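Long-range contact in esterase (Staphylococcus aureus subsp. aureus USA300_TCH1516, PDB 3D7R), which probably hydrolyses ester bonds as a member of the alpha/beta hydrolase family: residues H64-L76 with Q110-L124. Numbering follows the deposited sequence.
With DMS (dimethyl sulfoxide), chain I; DMS (dimethyl sulfoxide), chain O.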
ATOM      1  N   HIS A  64     -15.475   1.010  -9.861  1.00 11.69           N
ATOM      2  CA  HIS A  64     -14.857   2.096  -9.118  1.00 12.31           C
ATOM      3  C   HIS A  64     -14.729   3.334 -10.013  1.00 12.74           C
ATOM      4  O   HIS A  64     -14.318   3.232 -11.162  1.00 13.02           O
ATOM      5  CB  HIS A  64     -13.485   1.676  -8.609  1.00 11.58           C
ATOM      6  CG  HIS A  64     -12.848   2.694  -7.714  1.00 12.92           C
ATOM      7  ND1 HIS A  64     -13.347   3.001  -6.465  1.00 11.37           N
ATOM      8  CD2 HIS A  64     -11.772   3.494  -7.899  1.00 11.53           C
ATOM      9  CE1 HIS A  64     -12.595   3.940  -5.914  1.00 11.26           C
ATOM     10  NE2 HIS A  64     -11.629   4.251  -6.760  1.00 10.80           N
ATOM     11  N   LYS A  65     -15.075   4.495  -9.470  1.00 13.12           N
ATOM     12  CA  LYS A  65     -15.119   5.733 -10.251  1.00 13.29           C
ATOM     13  C   LYS A  65     -14.273   6.817  -9.592  1.00 12.50           C
ATOM     14  O   LYS A  65     -14.187   6.865  -8.383  1.00 12.20           O
ATOM     15  CB  LYS A  65     -16.574   6.207 -10.356  1.00 13.70           C
ATOM     16  CG  LYS A  65     -17.395   5.479 -11.428  1.00 15.72           C
ATOM     17  CD  LYS A  65     -18.875   5.798 -11.297  1.00 20.01           C
ATOM     18  CE  LYS A  65     -19.685   5.099 -12.396  1.00 22.84           C
ATOM     19  NZ  LYS A  65     -21.025   5.719 -12.583  1.00 23.78           N
ATOM     20  N   GLN A  66     -13.651   7.693 -10.381  1.00 12.54           N
ATOM     21  CA  GLN A  66     -13.003   8.874  -9.787  1.00 12.88           C
ATOM     22  C   GLN A  66     -14.010   9.695  -8.965  1.00 11.77           C
ATOM     23  O   GLN A  66     -15.187   9.714  -9.286  1.00 11.31           O
ATOM     24  CB  GLN A  66     -12.312   9.750 -10.849  1.00 13.18           C
ATOM     25  CG  GLN A  66     -13.183  10.376 -11.894  1.00 15.12           C
ATOM     26  CD  GLN A  66     -12.344  11.129 -12.946  1.00 18.72           C
ATOM     27  OE1 GLN A  66     -11.521  11.991 -12.610  1.00 15.43           O
ATOM     28  NE2 GLN A  66     -12.547  10.783 -14.222  1.00 19.46           N
ATOM     29  N   PRO A  67     -13.555  10.348  -7.884  1.00 11.55           N
ATOM     30  CA  PRO A  67     -14.487  11.184  -7.115  1.00 11.47           C
ATOM     31  C   PRO A  67     -15.104  12.256  -8.023  1.00 11.22           C
ATOM     32  O   PRO A  67     -14.390  12.873  -8.816  1.00 10.30           O
ATOM     33  CB  PRO A  67     -13.581  11.839  -6.058  1.00 11.10           C
ATOM     34  CG  PRO A  67     -12.435  10.928  -5.959  1.00 11.66           C
ATOM     35  CD  PRO A  67     -12.202  10.359  -7.306  1.00 11.34           C
ATOM     36  N   SER A  68     -16.411  12.469  -7.914  1.00 11.76           N
ATOM     37  CA  SER A  68     -17.110  13.410  -8.791  1.00 12.91           C
ATOM     38  C   SER A  68     -16.638  14.869  -8.655  1.00 12.48           C
ATOM     39  O   SER A  68     -16.782  15.644  -9.591  1.00 13.07           O
ATOM     40  CB  SER A  68     -18.627  13.335  -8.539  1.00 13.39           C
ATOM     41  OG  SER A  68     -18.877  13.664  -7.186  1.00 16.56           O
ATOM     42  N   THR A  69     -16.064  15.235  -7.511  1.00 11.60           N
ATOM     43  CA  THR A  69     -15.728  16.633  -7.259  1.00 11.72           C
ATOM     44  C   THR A  69     -14.223  16.918  -7.432  1.00 11.41           C
ATOM     45  O   THR A  69     -13.806  18.082  -7.437  1.00 11.09           O
ATOM     46  CB  THR A  69     -16.178  17.063  -5.867  1.00 11.75           C
ATOM     47  OG1 THR A  69     -15.532  16.243  -4.891  1.00 11.80           O
ATOM     48  CG2 THR A  69     -17.676  16.890  -5.708  1.00 12.75           C
ATOM     49  N   LEU A  70     -13.429  15.858  -7.598  1.00 10.46           N
ATOM     50  CA  LEU A  70     -11.974  15.999  -7.648  1.00 10.49           C
ATOM     51  C   LEU A  70     -11.465  16.378  -9.028  1.00 10.20           C
ATOM     52  O   LEU A  70     -11.734  15.682 -10.003  1.00  9.87           O
ATOM     53  CB  LEU A  70     -11.259  14.730  -7.140  1.00  9.55           C
ATOM     54  CG  LEU A  70      -9.724  14.780  -7.152  1.00 10.27           C
ATOM     55  CD1 LEU A  70      -9.116  15.773  -6.130  1.00  7.70           C
ATOM     56  CD2 LEU A  70      -9.156  13.405  -6.930  1.00 10.41           C
ATOM     57  N   ASN A  71     -10.742  17.496  -9.099  1.00  9.79           N
ATOM     58  CA  ASN A  71     -10.007  17.857 -10.310  1.00 10.69           C
ATOM     59  C   ASN A  71      -8.702  17.067 -10.321  1.00 10.82           C
ATOM     60  O   ASN A  71      -7.824  17.298  -9.493  1.00 11.52           O
ATOM     61  CB  ASN A  71      -9.749  19.367 -10.345  1.00 10.56           C
ATOM     62  CG  ASN A  71      -8.896  19.803 -11.539  1.00 12.77           C
ATOM     63  OD1 ASN A  71      -9.115  19.368 -12.662  1.00 12.14           O
ATOM     64  ND2 ASN A  71      -7.927  20.684 -11.288  1.00 14.18           N
ATOM     65  N   VAL A  72      -8.602  16.098 -11.224  1.00 10.45           N
ATOM     66  CA  VAL A  72      -7.367  15.343 -11.407  1.00 10.75           C
ATOM     67  C   VAL A  72      -6.501  16.098 -12.422  1.00 11.38           C
ATOM     68  O   VAL A  72      -6.924  16.341 -13.548  1.00 11.47           O
ATOM     69  CB  VAL A  72      -7.653  13.882 -11.868  1.00 11.43           C
ATOM     70  CG1 VAL A  72      -6.330  13.117 -12.282  1.00 11.17           C
ATOM     71  CG2 VAL A  72      -8.431  13.120 -10.785  1.00  9.95           C
ATOM     72  N   LYS A  73      -5.308  16.509 -12.001  1.00 11.44           N
ATOM     73  CA  LYS A  73      -4.485  17.359 -12.835  1.00 12.65           C
ATOM     74  C   LYS A  73      -3.748  16.542 -13.877  1.00 12.21           C
ATOM     75  O   LYS A  73      -3.536  17.016 -14.989  1.00 11.52           O
ATOM     76  CB  LYS A  73      -3.495  18.166 -11.988  1.00 13.35           C
ATOM     77  CG  LYS A  73      -4.122  19.283 -11.185  1.00 16.51           C
ATOM     78  CD  LYS A  73      -3.031  19.944 -10.316  1.00 23.65           C
ATOM     79  CE  LYS A  73      -3.593  21.076  -9.470  1.00 26.14           C
ATOM     80  NZ  LYS A  73      -2.673  21.392  -8.321  1.00 28.97           N
ATOM     81  N   ALA A  74      -3.354  15.319 -13.522  1.00 11.16           N
ATOM     82  CA  ALA A  74      -2.697  14.448 -14.489  1.00 11.54           C
ATOM     83  C   ALA A  74      -3.728  14.014 -15.517  1.00 11.44           C
ATOM     84  O   ALA A  74      -4.938  14.092 -15.265  1.00 11.52           O
ATOM     85  CB  ALA A  74      -2.038  13.217 -13.795  1.00 10.98           C
ATOM     86  N   ASN A  75      -3.260  13.600 -16.686  1.00 11.39           N
ATOM     87  CA  ASN A  75      -4.136  12.930 -17.650  1.00 12.18           C
ATOM     88  C   ASN A  75      -4.448  11.525 -17.166  1.00 12.52           C
ATOM     89  O   ASN A  75      -3.555  10.821 -16.652  1.00 12.46           O
ATOM     90  CB  ASN A  75      -3.505  12.917 -19.042  1.00 11.91           C
ATOM     91  CG  ASN A  75      -3.197  14.307 -19.533  1.00 11.58           C
ATOM     92  OD1 ASN A  75      -2.026  14.686 -19.656  1.00 10.90           O
ATOM     93  ND2 ASN A  75      -4.245  15.106 -19.765  1.00 12.55           N
ATOM     94  N   LEU A  76      -5.702  11.118 -17.326  1.00 13.04           N
ATOM     95  CA  LEU A  76      -6.182   9.842 -16.771  1.00 13.72           C
ATOM     96  C   LEU A  76      -6.596   8.848 -17.854  1.00 14.42           C
ATOM     97  O   LEU A  76      -7.354   9.190 -18.768  1.00 14.93           O
ATOM     98  CB  LEU A  76      -7.358  10.099 -15.819  1.00 14.08           C
ATOM     99  CG  LEU A  76      -7.963   8.954 -14.993  1.00 14.09           C
ATOM    100  CD1 LEU A  76      -6.982   8.446 -13.950  1.00 14.47           C
ATOM    101  CD2 LEU A  76      -9.231   9.433 -14.314  1.00 15.88           C
ATOM    102  N   GLN A 110     -12.061  -0.034  -1.282  1.00  7.84           N
ATOM    103  CA  GLN A 110     -11.560   0.456  -2.553  1.00  8.83           C
ATOM    104  C   GLN A 110     -10.759   1.738  -2.288  1.00  9.08           C
ATOM    105  O   GLN A 110     -10.686   2.196  -1.117  1.00  9.61           O
ATOM    106  CB  GLN A 110     -12.734   0.711  -3.516  1.00  8.33           C
ATOM    107  CG  GLN A 110     -13.543  -0.529  -3.883  1.00  9.40           C
ATOM    108  CD  GLN A 110     -12.797  -1.543  -4.767  1.00 12.01           C
ATOM    109  OE1 GLN A 110     -11.588  -1.748  -4.641  1.00 10.65           O
ATOM    110  NE2 GLN A 110     -13.547  -2.218  -5.635  1.00 14.20           N
ATOM    111  N   PRO A 111     -10.116   2.312  -3.337  1.00  9.37           N
ATOM    112  CA  PRO A 111      -9.382   3.546  -3.080  1.00  9.26           C
ATOM    113  C   PRO A 111     -10.237   4.686  -2.530  1.00  9.92           C
ATOM    114  O   PRO A 111     -11.377   4.895  -2.952  1.00  9.82           O
ATOM    115  CB  PRO A 111      -8.817   3.925  -4.455  1.00  8.84           C
ATOM    116  CG  PRO A 111      -8.736   2.629  -5.189  1.00  9.36           C
ATOM    117  CD  PRO A 111      -9.965   1.881  -4.739  1.00  9.41           C
ATOM    118  N   SER A 112      -9.645   5.405  -1.583  1.00  9.76           N
ATOM    119  CA  SER A 112     -10.200   6.618  -1.012  1.00 10.10           C
ATOM    120  C   SER A 112     -10.129   7.724  -2.046  1.00  9.63           C
ATOM    121  O   SER A 112      -9.256   7.689  -2.896  1.00  9.94           O
ATOM    122  CB  SER A 112      -9.322   7.007   0.180  1.00  9.93           C
ATOM    123  OG  SER A 112      -9.690   8.266   0.660  1.00 13.09           O
ATOM    124  N   PRO A 113     -11.022   8.733  -1.963  1.00 10.20           N
ATOM    125  CA  PRO A 113     -10.837   9.921  -2.797  1.00  9.97           C
ATOM    126  C   PRO A 113      -9.493  10.608  -2.528  1.00 10.37           C
ATOM    127  O   PRO A 113      -8.953  11.264  -3.429  1.00 10.48           O
ATOM    128  CB  PRO A 113     -12.002  10.836  -2.383  1.00 10.66           C
ATOM    129  CG  PRO A 113     -12.478  10.297  -1.081  1.00 11.69           C
ATOM    130  CD  PRO A 113     -12.229   8.833  -1.120  1.00 10.24           C
ATOM    131  N   PHE A 114      -8.965  10.449  -1.310  1.00  9.38           N
ATOM    132  CA  PHE A 114      -7.651  10.968  -0.926  1.00  9.84           C
ATOM    133  C   PHE A 114      -6.518  10.165  -1.575  1.00  9.35           C
ATOM    134  O   PHE A 114      -5.401  10.684  -1.747  1.00  9.10           O
ATOM    135  CB  PHE A 114      -7.479  10.941   0.608  1.00 10.23           C
ATOM    136  CG  PHE A 114      -8.174  12.072   1.336  1.00 14.56           C
ATOM    137  CD1 PHE A 114      -9.277  12.731   0.784  1.00 19.23           C
ATOM    138  CD2 PHE A 114      -7.726  12.481   2.582  1.00 17.27           C
ATOM    139  CE1 PHE A 114      -9.914  13.795   1.468  1.00 20.86           C
ATOM    140  CE2 PHE A 114      -8.368  13.526   3.276  1.00 18.93           C
ATOM    141  CZ  PHE A 114      -9.458  14.181   2.709  1.00 20.58           C
ATOM    142  N   HIS A 115      -6.782   8.896  -1.903  1.00  8.43           N
ATOM    143  CA  HIS A 115      -5.831   8.109  -2.691  1.00  8.66           C
ATOM    144  C   HIS A 115      -5.743   8.681  -4.100  1.00  8.45           C
ATOM    145  O   HIS A 115      -4.660   8.791  -4.657  1.00  8.45           O
ATOM    146  CB  HIS A 115      -6.230   6.632  -2.782  1.00  8.52           C
ATOM    147  CG  HIS A 115      -5.848   5.801  -1.590  1.00  9.27           C
ATOM    148  ND1 HIS A 115      -6.762   5.037  -0.893  1.00 11.69           N
ATOM    149  CD2 HIS A 115      -4.649   5.579  -1.001  1.00 10.84           C
ATOM    150  CE1 HIS A 115      -6.148   4.406   0.094  1.00 12.39           C
ATOM    151  NE2 HIS A 115      -4.862   4.712   0.044  1.00 10.78           N
ATOM    152  N   TRP A 116      -6.887   9.033  -4.684  1.00  8.25           N
ATOM    153  CA  TRP A 116      -6.886   9.648  -6.007  1.00  8.90           C
ATOM    154  C   TRP A 116      -6.011  10.890  -6.001  1.00  9.37           C
ATOM    155  O   TRP A 116      -5.169  11.094  -6.884  1.00  8.80           O
ATOM    156  CB  TRP A 116      -8.319   9.983  -6.425  1.00  8.93           C
ATOM    157  CG  TRP A 116      -8.995   8.766  -6.975  1.00  8.51           C
ATOM    158  CD1 TRP A 116      -9.543   7.719  -6.268  1.00  9.03           C
ATOM    159  CD2 TRP A 116      -9.137   8.435  -8.355  1.00  8.59           C
ATOM    160  NE1 TRP A 116     -10.043   6.781  -7.141  1.00  9.12           N
ATOM    161  CE2 TRP A 116      -9.791   7.187  -8.424  1.00  7.19           C
ATOM    162  CE3 TRP A 116      -8.785   9.077  -9.539  1.00  9.36           C
ATOM    163  CZ2 TRP A 116     -10.105   6.576  -9.638  1.00  9.48           C
ATOM    164  CZ3 TRP A 116      -9.075   8.456 -10.743  1.00 10.56           C
ATOM    165  CH2 TRP A 116      -9.733   7.221 -10.783  1.00  8.82           C
ATOM    166  N   ARG A 117      -6.186  11.691  -4.960  1.00  9.92           N
ATOM    167  CA  ARG A 117      -5.474  12.955  -4.853  1.00 11.87           C
ATOM    168  C   ARG A 117      -3.966  12.745  -4.639  1.00 11.37           C
ATOM    169  O   ARG A 117      -3.149  13.426  -5.262  1.00 11.31           O
ATOM    170  CB  ARG A 117      -6.105  13.775  -3.740  1.00 11.82           C
ATOM    171  CG  ARG A 117      -5.536  15.133  -3.582  1.00 16.59           C
ATOM    172  CD  ARG A 117      -6.444  15.935  -2.699  1.00 18.08           C
ATOM    173  NE  ARG A 117      -5.837  17.226  -2.510  1.00 24.31           N
ATOM    174  CZ  ARG A 117      -6.163  18.076  -1.549  1.00 25.19           C
ATOM    175  NH1 ARG A 117      -7.119  17.754  -0.667  1.00 24.61           N
ATOM    176  NH2 ARG A 117      -5.515  19.236  -1.479  1.00 24.25           N
ATOM    177  N   LEU A 118      -3.605  11.790  -3.780  1.00 11.14           N
ATOM    178  CA  LEU A 118      -2.201  11.455  -3.540  1.00 11.08           C
ATOM    179  C   LEU A 118      -1.502  10.993  -4.825  1.00 11.05           C
ATOM    180  O   LEU A 118      -0.394  11.415  -5.120  1.00 10.84           O
ATOM    181  CB  LEU A 118      -2.082  10.360  -2.462  1.00 10.82           C
ATOM    182  CG  LEU A 118      -0.687   9.751  -2.195  1.00 12.61           C
ATOM    183  CD1 LEU A 118       0.361  10.834  -1.804  1.00 12.36           C
ATOM    184  CD2 LEU A 118      -0.742   8.639  -1.122  1.00 11.00           C
ATOM    185  N   LEU A 119      -2.149  10.089  -5.558  1.00 10.64           N
ATOM    186  CA  LEU A 119      -1.585   9.551  -6.794  1.00 10.97           C
ATOM    187  C   LEU A 119      -1.386  10.632  -7.862  1.00 10.77           C
ATOM    188  O   LEU A 119      -0.374  10.658  -8.566  1.00 11.13           O
ATOM    189  CB  LEU A 119      -2.446   8.392  -7.299  1.00 10.20           C
ATOM    190  CG  LEU A 119      -2.025   7.015  -6.728  1.00 11.46           C
ATOM    191  CD1 LEU A 119      -1.965   6.983  -5.204  1.00 11.12           C
ATOM    192  CD2 LEU A 119      -2.960   5.940  -7.232  1.00 12.09           C
ATOM    193  N   ASP A 120      -2.361  11.521  -7.977  1.00 10.86           N
ATOM    194  CA  ASP A 120      -2.233  12.680  -8.850  1.00 11.23           C
ATOM    195  C   ASP A 120      -0.970  13.477  -8.515  1.00 11.11           C
ATOM    196  O   ASP A 120      -0.146  13.728  -9.401  1.00 10.77           O
ATOM    197  CB  ASP A 120      -3.484  13.558  -8.754  1.00 11.29           C
ATOM    198  CG  ASP A 120      -3.554  14.587  -9.853  1.00 12.89           C
ATOM    199  OD1 ASP A 120      -3.243  14.254 -11.012  1.00 13.99           O
ATOM    200  OD2 ASP A 120      -3.927  15.733  -9.565  1.00 14.40           O
ATOM    201  N   LYS A 121      -0.794  13.824  -7.234  1.00 11.21           N
ATOM    202  CA  LYS A 121       0.399  14.548  -6.780  1.00 11.41           C
ATOM    203  C   LYS A 121       1.701  13.816  -7.074  1.00 10.71           C
ATOM    204  O   LYS A 121       2.665  14.443  -7.509  1.00 10.86           O
ATOM    205  CB  LYS A 121       0.347  14.869  -5.276  1.00 11.96           C
ATOM    206  CG  LYS A 121      -0.860  15.715  -4.845  1.00 16.66           C
ATOM    207  CD  LYS A 121      -0.433  16.835  -3.908  1.00 20.90           C
ATOM    208  CE  LYS A 121      -1.635  17.483  -3.230  1.00 23.35           C
ATOM    209  NZ  LYS A 121      -2.634  18.096  -4.144  1.00 25.14           N
ATOM    210  N   ILE A 122       1.737  12.505  -6.816  1.00  9.11           N
ATOM    211  CA  ILE A 122       2.951  11.725  -7.066  1.00  8.35           C
ATOM    212  C   ILE A 122       3.282  11.717  -8.564  1.00  8.54           C
ATOM    213  O   ILE A 122       4.466  11.808  -8.958  1.00  7.80           O
ATOM    214  CB  ILE A 122       2.812  10.257  -6.540  1.00  8.19           C
ATOM    215  CG1 ILE A 122       2.820  10.224  -5.001  1.00  6.23           C
ATOM    216  CG2 ILE A 122       3.950   9.366  -7.074  1.00  6.93           C
ATOM    217  CD1 ILE A 122       2.278   8.926  -4.424  1.00  9.90           C
ATOM    218  N   THR A 123       2.241  11.572  -9.395  1.00  7.87           N
ATOM    219  CA  THR A 123       2.424  11.624 -10.845  1.00  8.08           C
ATOM    220  C   THR A 123       3.101  12.940 -11.244  1.00  8.71           C
ATOM    221  O   THR A 123       4.091  12.949 -11.964  1.00  8.76           O
ATOM    222  CB  THR A 123       1.069  11.512 -11.601  1.00  7.70           C
ATOM    223  OG1 THR A 123       0.391  10.317 -11.200  1.00  7.63           O
ATOM    224  CG2 THR A 123       1.276  11.507 -13.151  1.00  8.23           C
ATOM    225  N   LEU A 124       2.549  14.054 -10.774  1.00  9.20           N
ATOM    226  CA  LEU A 124       3.056  15.368 -11.131  1.00 10.25           C
ATOM    227  C   LEU A 124       4.454  15.632 -10.572  1.00 10.90           C
ATOM    228  O   LEU A 124       5.246  16.338 -11.213  1.00 10.20           O
ATOM    229  CB  LEU A 124       2.073  16.463 -10.687  1.00 10.59           C
ATOM    230  CG  LEU A 124       1.018  16.887 -11.730  1.00 12.51           C
ATOM    231  CD1 LEU A 124       0.072  15.757 -12.102  1.00 12.29           C
ATOM    232  CD2 LEU A 124       0.229  18.092 -11.205  1.00 13.45           C
TER
HETATM  233  S   DMS I1407     -10.032   9.428   4.336  1.00 26.61           S
HETATM  234  O   DMS I1407      -9.137   8.459   3.141  1.00 26.19           O
HETATM  235  C1  DMS I1407      -8.815  10.362   5.303  1.00 26.99           C
HETATM  236  C2  DMS I1407     -10.857  10.815   3.505  1.00 26.78           C
HETATM  237  S   DMS O1418     -18.211   4.024  -7.434  1.00 38.48           S
HETATM  238  O   DMS O1418     -16.508   4.305  -6.938  1.00 37.80           O
HETATM  239  C1  DMS O1418     -18.978   2.809  -6.321  1.00 37.66           C
HETATM  240  C2  DMS O1418     -19.229   5.488  -7.066  1.00 38.44           C
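Trp-116, on the first turn of helix 113-126, points its indole N-H at the imidazole of His-64: NE1 donates to NE2 over 3.0 Å, nearly straight at 167°, within the indole plane but tilted from that of the imidazole. Because this bond uses NE2 as acceptor, the His-64 proton probably sits on ND1. Pro-111 CD lies over one face of the imidazole, 3.7 Å from its centroid. One indole face carries two CH-pi contacts, Pro-67 CD above the five-membered ring and Gln-66 CB above the six-membered ring, while Leu-76 CD2 meets the edge at CZ3. Leu-70 CD2 packs on Trp-116 CB.

One helical turn on, Asp-120 grips the loop backbone. A chi1 of -167° swings its carboxylate out to the loop. Asp-120 OD2 accepts from Lys-73 N (2.9 Å), out of the carboxylate plane. Asp-120 OD1 takes Ala-74 N (2.7 Å) on its syn lone pair. Leu-124 flanks this clamp, CD1 against Ala-74 CB.

Phe-87, edge-to-face, and Phe-89 of strand 84-90 also meet the Trp-116 ring, and Ser-112 and His-115 form a capping box at the helix start. The loop entering edge strand 75-81 is thus fastened across a helix that packs on the central sheet of an alpha/beta hydrolase fold.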